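Local structure of ribulose bisphosphate carboxylase (Hyperthermus butylicus DSM 5456, 6HUN) at residues 423-428 with 443-448; 98-103 with 362-367; 241-246 with 267-272. The protein probably catalyses the addition of carbon dioxide and water to ribulose 1,5-bisphosphate, giving two molecules of 3-phosphoglycerate, as part of an archaeal AMP degradation pathway. One frame throughout, in Å; residues are numbered along the deposited sequence.

Contact 1 of 3, residues 423-428 with 443-448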
loop_
_atom_site.group_PDB
_atom_site.type_symbol
_atom_site.label_atom_id
_atom_site.label_comp_id
_atom_site.label_asym_id
_atom_site.label_seq_id
_atom_site.Cartn_x
_atom_site.Cartn_y
_atom_site.Cartn_z
ATOM N N ARG A 423 15.248 27.593 -17.721
ATOM C CA ARG A 423 16.683 27.615 -17.421
ATOM C C ARG A 423 17.176 29.040 -17.184
ATOM O O ARG A 423 17.997 29.287 -16.295
ATOM C CB ARG A 423 17.474 26.964 -18.560
ATOM C CG ARG A 423 17.403 25.427 -18.632
ATOM C CD ARG A 423 18.250 24.719 -17.541
ATOM N NE ARG A 423 19.686 24.977 -17.619
ATOM C CZ ARG A 423 20.561 24.253 -18.324
ATOM N NH1 ARG A 423 20.157 23.218 -19.055
ATOM N NH2 ARG A 423 21.854 24.570 -18.314
ATOM N N GLN A 424 16.672 29.996 -17.952
ATOM C CA GLN A 424 17.079 31.375 -17.696
ATOM C C GLN A 424 16.536 31.847 -16.356
ATOM O O GLN A 424 17.237 32.531 -15.601
ATOM C CB GLN A 424 16.616 32.280 -18.830
ATOM C CG GLN A 424 17.246 31.929 -20.138
ATOM C CD GLN A 424 16.526 32.541 -21.302
ATOM O OE1 GLN A 424 15.400 33.043 -21.175
ATOM N NE2 GLN A 424 17.198 32.558 -22.452
ATOM N N ALA A 425 15.296 31.454 -16.031
ATOM C CA ALA A 425 14.731 31.795 -14.734
ATOM C C ALA A 425 15.575 31.218 -13.607
ATOM O O ALA A 425 15.860 31.911 -12.625
ATOM C CB ALA A 425 13.285 31.308 -14.647
ATOM N N VAL A 426 16.007 29.952 -13.745
ATOM C CA VAL A 426 16.898 29.352 -12.753
ATOM C C VAL A 426 18.229 30.074 -12.697
ATOM O O VAL A 426 18.821 30.225 -11.617
ATOM C CB VAL A 426 17.082 27.855 -13.067
ATOM C CG1 VAL A 426 18.216 27.225 -12.232
ATOM C CG2 VAL A 426 15.772 27.171 -12.759
ATOM N N GLU A 427 18.738 30.479 -13.872
ATOM C CA GLU A 427 19.988 31.223 -13.977
ATOM C C GLU A 427 19.920 32.541 -13.215
ATOM O O GLU A 427 20.843 32.880 -12.466
ATOM C CB GLU A 427 20.311 31.468 -15.451
ATOM C CG GLU A 427 21.787 31.742 -15.718
ATOM C CD GLU A 427 22.647 30.510 -15.437
ATOM O OE1 GLU A 427 23.022 29.808 -16.400
ATOM O OE2 GLU A 427 22.951 30.251 -14.250
ATOM N N ALA A 428 18.809 33.263 -13.341
ATOM C CA ALA A 428 18.642 34.495 -12.574
ATOM C C ALA A 428 18.714 34.225 -11.072
ATOM O O ALA A 428 19.380 34.960 -10.335
ATOM C CB ALA A 428 17.325 35.166 -12.951
ATOM N N ARG A 443 15.104 36.656 -24.229
ATOM C CA ARG A 443 13.827 36.669 -24.945
ATOM C C ARG A 443 12.857 35.619 -24.397
ATOM O O ARG A 443 11.733 35.943 -23.993
ATOM C CB ARG A 443 14.055 36.403 -26.440
ATOM C CG ARG A 443 14.883 37.399 -27.303
ATOM C CD ARG A 443 16.381 37.525 -26.960
ATOM N NE ARG A 443 17.006 36.211 -26.958
ATOM C CZ ARG A 443 17.876 35.804 -26.036
ATOM N NH1 ARG A 443 18.297 36.659 -25.110
ATOM N NH2 ARG A 443 18.367 34.563 -26.054
ATOM N N GLU A 444 13.260 34.343 -24.439
ATOM C CA GLU A 444 12.377 33.238 -24.055
ATOM C C GLU A 444 11.738 33.485 -22.688
ATOM O O GLU A 444 10.515 33.396 -22.523
ATOM C CB GLU A 444 13.167 31.914 -24.068
ATOM C CG GLU A 444 13.809 31.551 -25.432
ATOM C CD GLU A 444 15.196 32.204 -25.693
ATOM O OE1 GLU A 444 15.538 33.199 -25.028
ATOM O OE2 GLU A 444 15.941 31.727 -26.583
ATOM N N LEU A 445 12.562 33.810 -21.695
ATOM C CA LEU A 445 12.054 34.174 -20.379
ATOM C C LEU A 445 11.125 35.380 -20.437
ATOM O O LEU A 445 10.144 35.457 -19.678
ATOM C CB LEU A 445 13.221 34.488 -19.451
ATOM C CG LEU A 445 12.789 35.094 -18.112
ATOM C CD1 LEU A 445 11.909 34.104 -17.325
ATOM C CD2 LEU A 445 13.922 35.638 -17.266
ATOM N N ALA A 446 11.452 36.368 -21.286
ATOM C CA ALA A 446 10.669 37.592 -21.302
ATOM C C ALA A 446 9.197 37.257 -21.476
ATOM O O ALA A 446 8.344 37.729 -20.711
ATOM C CB ALA A 446 11.176 38.540 -22.401
ATOM N N ARG A 447 8.895 36.350 -22.408
ATOM C CA ARG A 447 7.497 36.046 -22.675
ATOM C C ARG A 447 6.883 35.147 -21.610
ATOM O O ARG A 447 5.661 35.171 -21.413
ATOM C CB ARG A 447 7.348 35.432 -24.065
ATOM C CG ARG A 447 7.128 36.513 -25.123
ATOM C CD ARG A 447 7.926 36.312 -26.393
ATOM N NE ARG A 447 7.410 35.193 -27.183
ATOM C CZ ARG A 447 6.172 35.100 -27.676
ATOM N NH1 ARG A 447 5.272 36.059 -27.474
ATOM N NH2 ARG A 447 5.829 34.033 -28.386
ATOM N N ALA A 448 7.706 34.351 -20.923
ATOM C CA ALA A 448 7.221 33.600 -19.775
ATOM C C ALA A 448 6.682 34.543 -18.708
ATOM O O ALA A 448 5.612 34.298 -18.135
ATOM C CB ALA A 448 8.350 32.725 -19.219
#
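Two helices that follow the last strand of the TIM barrel in the catalytic domain, 415-431 and 443-452, cross here almost perpendicularly, their local axes 9.4 Å apart at an angle of 92°. Q424 spans the gap. Its CB lies 4.1 Å from CB of L445, and with CG anti to the carbonyl carbon the chain runs out, extended, towards the beginning of the second helix. There the amide splits its two ends between neighbouring residues. OE1 accepts from the backbone N of L445 at 3.0 Å, the donor lying nearly along the C=O axis, and comes within 3.1 Å of L445 CB; this N-H belongs to the first turn, where helix amides lack a carbonyl one turn earlier. NE2 donates to OE1 of E444 at 3.1 Å, staying close to its own amide plane while meeting the carboxylate from above, the two flat groups being 78° apart. These two bonds fix which way round the buried amide sits.

E444 bends at chi2 (85°) to bring OE1 to Q424, and its other oxygen, OE2, forms a salt bridge with R420 on the first helix. The guanidinium of R443 adds charge attraction alone, since E444 OE1 lies well out of its plane. Beside this polar bridge the contact turns apolar: L445, its CG anti to the backbone N, sends CD1 to within 4.1 Å of CB of A425.

Contact 2 of 3, residues 98-103 with 362-367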
loop_
_atom_site.group_PDB
_atom_site.type_symbol
_atom_site.label_atom_id
_atom_site.label_comp_id
_atom_site.label_asym_id
_atom_site.label_seq_id
_atom_site.Cartn_x
_atom_site.Cartn_y
_atom_site.Cartn_z
ATOM N N SER A 98 -7.923 13.875 21.028
ATOM C CA SER A 98 -6.835 13.004 20.624
ATOM C C SER A 98 -5.598 13.318 21.459
ATOM O O SER A 98 -5.470 14.399 22.059
ATOM C CB SER A 98 -6.559 13.147 19.110
ATOM O OG SER A 98 -5.978 14.405 18.837
ATOM N N TRP A 99 -4.724 12.325 21.547
ATOM C CA TRP A 99 -3.503 12.381 22.324
ATOM C C TRP A 99 -2.332 11.981 21.440
ATOM O O TRP A 99 -2.472 11.146 20.533
ATOM C CB TRP A 99 -3.582 11.423 23.495
ATOM C CG TRP A 99 -4.693 11.710 24.484
ATOM C CD1 TRP A 99 -6.049 11.744 24.264
ATOM C CD2 TRP A 99 -4.504 12.004 25.849
ATOM N NE1 TRP A 99 -6.702 12.040 25.422
ATOM C CE2 TRP A 99 -5.779 12.203 26.419
ATOM C CE3 TRP A 99 -3.381 12.087 26.657
ATOM C CZ2 TRP A 99 -5.951 12.475 27.744
ATOM C CZ3 TRP A 99 -3.545 12.382 27.971
ATOM C CH2 TRP A 99 -4.820 12.576 28.514
ATOM N N LEU A 100 -1.166 12.541 21.716
ATOM C CA LEU A 100 0.054 11.927 21.228
ATOM C C LEU A 100 0.459 10.861 22.232
ATOM O O LEU A 100 0.484 11.102 23.455
ATOM C CB LEU A 100 1.182 12.944 21.013
ATOM C CG LEU A 100 0.891 13.968 19.900
ATOM C CD1 LEU A 100 2.053 15.030 19.795
ATOM C CD2 LEU A 100 0.771 13.307 18.534
ATOM N N VAL A 101 0.813 9.693 21.718
ATOM C CA VAL A 101 1.294 8.591 22.522
ATOM C C VAL A 101 2.630 8.147 21.964
ATOM O O VAL A 101 2.731 7.794 20.786
ATOM C CB VAL A 101 0.311 7.401 22.556
ATOM C CG1 VAL A 101 0.899 6.278 23.427
ATOM C CG2 VAL A 101 -1.042 7.833 23.078
ATOM N N TRP A 102 3.641 8.087 22.816
ATOM C CA TRP A 102 4.916 7.515 22.425
ATOM C C TRP A 102 4.975 6.078 22.892
ATOM O O TRP A 102 4.748 5.783 24.078
ATOM C CB TRP A 102 6.110 8.281 23.023
ATOM C CG TRP A 102 6.307 9.664 22.475
ATOM C CD1 TRP A 102 7.319 10.082 21.654
ATOM C CD2 TRP A 102 5.497 10.822 22.729
ATOM N NE1 TRP A 102 7.180 11.405 21.383
ATOM C CE2 TRP A 102 6.072 11.889 22.028
ATOM C CE3 TRP A 102 4.345 11.057 23.480
ATOM C CZ2 TRP A 102 5.526 13.177 22.049
ATOM C CZ3 TRP A 102 3.811 12.312 23.504
ATOM C CH2 TRP A 102 4.400 13.366 22.800
ATOM N N VAL A 103 5.361 5.198 21.984
ATOM C CA VAL A 103 5.502 3.776 22.261
ATOM C C VAL A 103 6.922 3.375 21.911
ATOM O O VAL A 103 7.417 3.697 20.828
ATOM C CB VAL A 103 4.483 2.924 21.472
ATOM C CG1 VAL A 103 4.588 1.417 21.891
ATOM C CG2 VAL A 103 3.106 3.423 21.717
ATOM N N ASP A 362 8.150 21.016 19.043
ATOM C CA ASP A 362 7.418 20.244 18.045
ATOM C C ASP A 362 7.372 18.790 18.513
ATOM O O ASP A 362 8.396 18.104 18.506
ATOM C CB ASP A 362 8.078 20.376 16.672
ATOM C CG ASP A 362 7.512 19.401 15.645
ATOM O OD1 ASP A 362 6.334 18.949 15.805
ATOM O OD2 ASP A 362 8.255 19.071 14.664
ATOM N N LEU A 363 6.184 18.299 18.881
ATOM C CA LEU A 363 6.052 16.947 19.410
ATOM C C LEU A 363 5.665 15.931 18.341
ATOM O O LEU A 363 5.666 14.727 18.624
ATOM C CB LEU A 363 5.035 16.932 20.552
ATOM C CG LEU A 363 5.385 17.817 21.760
ATOM C CD1 LEU A 363 4.196 17.873 22.676
ATOM C CD2 LEU A 363 6.597 17.231 22.485
ATOM N N PHE A 364 5.391 16.378 17.113
ATOM C CA PHE A 364 4.892 15.510 16.058
ATOM C C PHE A 364 6.002 14.798 15.286
ATOM O O PHE A 364 5.705 13.975 14.414
ATOM C CB PHE A 364 4.056 16.327 15.079
ATOM C CG PHE A 364 2.708 16.694 15.613
ATOM C CD1 PHE A 364 2.545 17.852 16.356
ATOM C CD2 PHE A 364 1.604 15.898 15.349
ATOM C CE1 PHE A 364 1.294 18.204 16.858
ATOM C CE2 PHE A 364 0.355 16.241 15.838
ATOM C CZ PHE A 364 0.180 17.352 16.601
ATOM N N HIS A 365 7.267 15.124 15.562
ATOM C CA HIS A 365 8.394 14.523 14.873
ATOM C C HIS A 365 9.437 14.181 15.929
ATOM O O HIS A 365 9.444 14.757 17.022
ATOM C CB HIS A 365 9.033 15.459 13.801
ATOM C CG HIS A 365 8.054 16.013 12.816
ATOM N ND1 HIS A 365 7.605 17.317 12.870
ATOM C CD2 HIS A 365 7.451 15.448 11.745
ATOM C CE1 HIS A 365 6.733 17.517 11.894
ATOM N NE2 HIS A 365 6.642 16.411 11.183
ATOM N N LEU A 366 10.326 13.270 15.584
ATOM C CA LEU A 366 11.357 12.802 16.512
ATOM C C LEU A 366 12.730 13.126 15.962
ATOM O O LEU A 366 12.912 13.295 14.762
ATOM C CB LEU A 366 11.246 11.282 16.711
ATOM C CG LEU A 366 9.947 10.822 17.385
ATOM C CD1 LEU A 366 9.565 9.391 17.007
ATOM C CD2 LEU A 366 10.109 10.941 18.862
ATOM N N GLU A 367 13.717 13.202 16.832
ATOM C CA GLU A 367 15.081 13.400 16.350
ATOM C C GLU A 367 15.511 12.136 15.603
ATOM O O GLU A 367 15.116 11.036 15.987
ATOM C CB GLU A 367 15.964 13.729 17.564
ATOM C CG GLU A 367 17.375 13.307 17.480
ATOM C CD GLU A 367 18.115 13.651 18.751
ATOM O OE1 GLU A 367 17.927 14.774 19.290
ATOM O OE2 GLU A 367 18.858 12.769 19.227
HETATM O O HOH W 1 7.910 13.620 19.328
#
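The N-terminal and catalytic barrel domains meet here, strand 99-105 of the former against residues 362-367 of the latter. L100 and W102, two residues apart on the strand, both point toward the loop. The CD1 methyl of L100 sits over the centre of the F364 ring, 4.2 Å from its centroid and 4° off the normal, a CH-pi contact; the same methyl touches CB of L363 at 3.6 Å. The W102 indole crosses L363 at about a right angle, CZ2 being 4.1 Å from L363 CB, while CD2 of L366 lies in the indole plane, 3.9 Å from NE1.

At the edge of this apolar patch one water links the indole to the loop carbonyls, accepting from W102 NE1 at 3.1 Å and donating to L363 O and H365 O. The loop is braced from within: D362 OD1 accepts from F364 N, an Asx turn, and OD2, through its syn lone pair, takes a straight bond from H365 ND1 at 2.6 Å. R90 of the adjacent strand 87-93 makes a cation-pi contact with W102. The two-domain build is that of the Rubisco large chain, whose N-terminal domain sheet here meets a loop of the barrel domain.

Contact 3 of 3, residues 241-246 with 267-272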
loop_
_atom_site.group_PDB
_atom_site.type_symbol
_atom_site.label_atom_id
_atom_site.label_comp_id
_atom_site.label_asym_id
_atom_site.label_seq_id
_atom_site.Cartn_x
_atom_site.Cartn_y
_atom_site.Cartn_z
ATOM N N LEU A 241 13.286 9.284 -16.738
ATOM C CA LEU A 241 12.729 8.622 -15.541
ATOM C C LEU A 241 11.679 7.668 -16.102
ATOM O O LEU A 241 10.505 8.005 -16.231
ATOM C CB LEU A 241 12.167 9.627 -14.516
ATOM C CG LEU A 241 13.085 10.788 -14.072
ATOM C CD1 LEU A 241 12.362 11.846 -13.176
ATOM C CD2 LEU A 241 14.369 10.264 -13.395
ATOM N N ALA A 242 12.126 6.461 -16.452
ATOM C CA ALA A 242 11.297 5.463 -17.112
ATOM C C ALA A 242 10.510 4.702 -16.074
ATOM O O ALA A 242 11.086 4.154 -15.128
ATOM C CB ALA A 242 12.151 4.469 -17.908
ATOM N N ASN A 243 9.204 4.622 -16.272
ATOM C CA ASN A 243 8.337 3.995 -15.271
ATOM C C ASN A 243 8.379 2.463 -15.435
ATOM O O ASN A 243 7.861 1.921 -16.414
ATOM C CB ASN A 243 6.925 4.547 -15.397
ATOM C CG ASN A 243 6.101 4.289 -14.137
ATOM O OD1 ASN A 243 6.390 3.376 -13.409
ATOM N ND2 ASN A 243 5.142 5.159 -13.831
ATOM N N VAL A 244 8.987 1.780 -14.469
ATOM C CA VAL A 244 9.123 0.315 -14.493
ATOM C C VAL A 244 8.096 -0.349 -13.594
ATOM O O VAL A 244 8.203 -1.561 -13.312
ATOM C CB VAL A 244 10.553 -0.131 -14.116
ATOM C CG1 VAL A 244 11.591 0.407 -15.119
ATOM C CG2 VAL A 244 10.892 0.338 -12.677
ATOM N N THR A 245 7.112 0.416 -13.114
ATOM C CA THR A 245 6.032 -0.133 -12.290
ATOM C C THR A 245 5.356 -1.291 -13.029
ATOM O O THR A 245 4.817 -1.124 -14.128
ATOM C CB THR A 245 5.049 0.989 -11.939
ATOM O OG1 THR A 245 5.735 2.057 -11.195
ATOM C CG2 THR A 245 3.859 0.452 -11.049
ATOM N N ALA A 246 5.327 -2.472 -12.369
ATOM C CA ALA A 246 4.946 -3.695 -13.088
ATOM C C ALA A 246 4.966 -4.865 -12.115
ATOM O O ALA A 246 5.534 -4.755 -11.014
ATOM C CB ALA A 246 5.893 -3.948 -14.255
ATOM N N MET A 267 11.925 4.829 -12.590
ATOM C CA MET A 267 10.887 5.312 -11.703
ATOM C C MET A 267 10.003 4.154 -11.288
ATOM O O MET A 267 9.671 3.301 -12.120
ATOM C CB MET A 267 10.045 6.398 -12.410
ATOM C CG MET A 267 8.816 6.841 -11.646
ATOM S SD MET A 267 8.191 8.179 -12.742
ATOM C CE MET A 267 6.436 8.010 -12.569
ATOM N N ILE A 268 9.567 4.178 -10.025
ATOM C CA ILE A 268 8.663 3.148 -9.500
ATOM C C ILE A 268 7.609 3.806 -8.612
ATOM O O ILE A 268 7.899 4.745 -7.847
ATOM C CB ILE A 268 9.403 2.049 -8.755
ATOM C CG1 ILE A 268 8.377 0.972 -8.326
ATOM C CG2 ILE A 268 10.108 2.585 -7.491
ATOM C CD1 ILE A 268 9.048 -0.298 -7.987
ATOM N N ASP A 269 6.368 3.395 -8.828
ATOM C CA ASP A 269 5.249 3.856 -7.984
ATOM C C ASP A 269 5.326 2.983 -6.758
ATOM O O ASP A 269 4.812 1.877 -6.734
ATOM C CB ASP A 269 3.932 3.699 -8.713
ATOM C CG ASP A 269 3.846 4.455 -10.037
ATOM O OD1 ASP A 269 4.736 5.235 -10.465
ATOM O OD2 ASP A 269 2.798 4.291 -10.687
ATOM N N PHE A 270 6.004 3.451 -5.698
ATOM C CA PHE A 270 6.353 2.468 -4.676
ATOM C C PHE A 270 5.178 2.100 -3.764
ATOM O O PHE A 270 5.311 1.158 -2.987
ATOM C CB PHE A 270 7.550 2.977 -3.847
ATOM C CG PHE A 270 7.310 4.310 -3.123
ATOM C CD1 PHE A 270 6.856 4.333 -1.803
ATOM C CD2 PHE A 270 7.628 5.521 -3.744
ATOM C CE1 PHE A 270 6.689 5.536 -1.144
ATOM C CE2 PHE A 270 7.432 6.769 -3.114
ATOM C CZ PHE A 270 7.005 6.774 -1.817
ATOM N N LEU A 271 4.093 2.874 -3.768
ATOM C CA LEU A 271 2.934 2.475 -2.946
ATOM C C LEU A 271 1.981 1.605 -3.730
ATOM O O LEU A 271 1.340 0.724 -3.123
ATOM C CB LEU A 271 2.187 3.718 -2.394
ATOM C CG LEU A 271 3.144 4.458 -1.420
ATOM C CD1 LEU A 271 2.414 5.794 -1.103
ATOM C CD2 LEU A 271 3.530 3.653 -0.196
ATOM N N THR A 272 1.913 1.744 -5.057
ATOM C CA THR A 272 1.016 0.859 -5.823
ATOM C C THR A 272 1.688 -0.445 -6.254
ATOM O O THR A 272 0.999 -1.491 -6.281
ATOM C CB THR A 272 0.473 1.601 -7.066
ATOM O OG1 THR A 272 1.526 1.886 -7.991
ATOM C CG2 THR A 272 -0.227 2.924 -6.670
#
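The hydroxyl of T245 sits at the centre of the polar contact. OG1 accepts from the backbone N of D269 at 2.8 Å and donates to OD1 of N243 at 2.7 Å, so that both its roles are used and it links the two segments. N243 OD1 also takes the backbone N-H of T245 at 3.1 Å, closing an Asx turn; both donors lie in the carbonyl plane of this buried amide. With CG anti to the backbone N (chi1 -162°), the other end of the amide swings toward the second segment, where ND2 makes a weak bond of 3.4 Å to D269 OD1, the amide and carboxylate planes being turned 66° apart. The methyl CE of M267 comes equally near to N243 ND2.

Beneath these side chains runs the backbone of a parallel beta bridge between N243 and M267. M267 N donates to A242 O at 2.8 Å, from above the carbonyl plane, and M267 O receives V244 N at 2.9 Å, nearly along its C=O axis. The strands are the third and fourth of the eight-stranded TIM barrel and form a right-handed beta-alpha-beta unit with helix 248-260 between them.

N243 and M267 face the barrel interior, the M267 side chain about 6 Å from a bound calcium ion, whereas I268 packs on M251 and on helix 275-288. Further out, D204 accepts from N243 N and D205 O from N243 ND2. The D269 side chain lies against H295, a predicted proton acceptor, and beside E206, a predicted magnesium ligand, so the carboxylate could influence the ionisation of both. P116 of the second subunit packs on T245 and T272, and S120 of that subunit on D269.

In the fold
The three contacts are spread over the chain without touching: the centres of contacts 1 and 2 lie about 44 Å apart, and each is about 32 Å from contact 3. Along the sequence, contact 3 falls wholly between the two segments of contact 2, and contact 1 follows both. Contacts 1 and 3 belong to the catalytic domain, one in the helices that come after the last barrel strand, the other between barrel strands 239-243 and 265-269. Contact 2 instead spans 258 intervening residues to join the N-terminal sheet to the barrel domain, on the opposite side of the chain's centre from contact 3. The three thus sample C-terminal helices, domain interface and barrel.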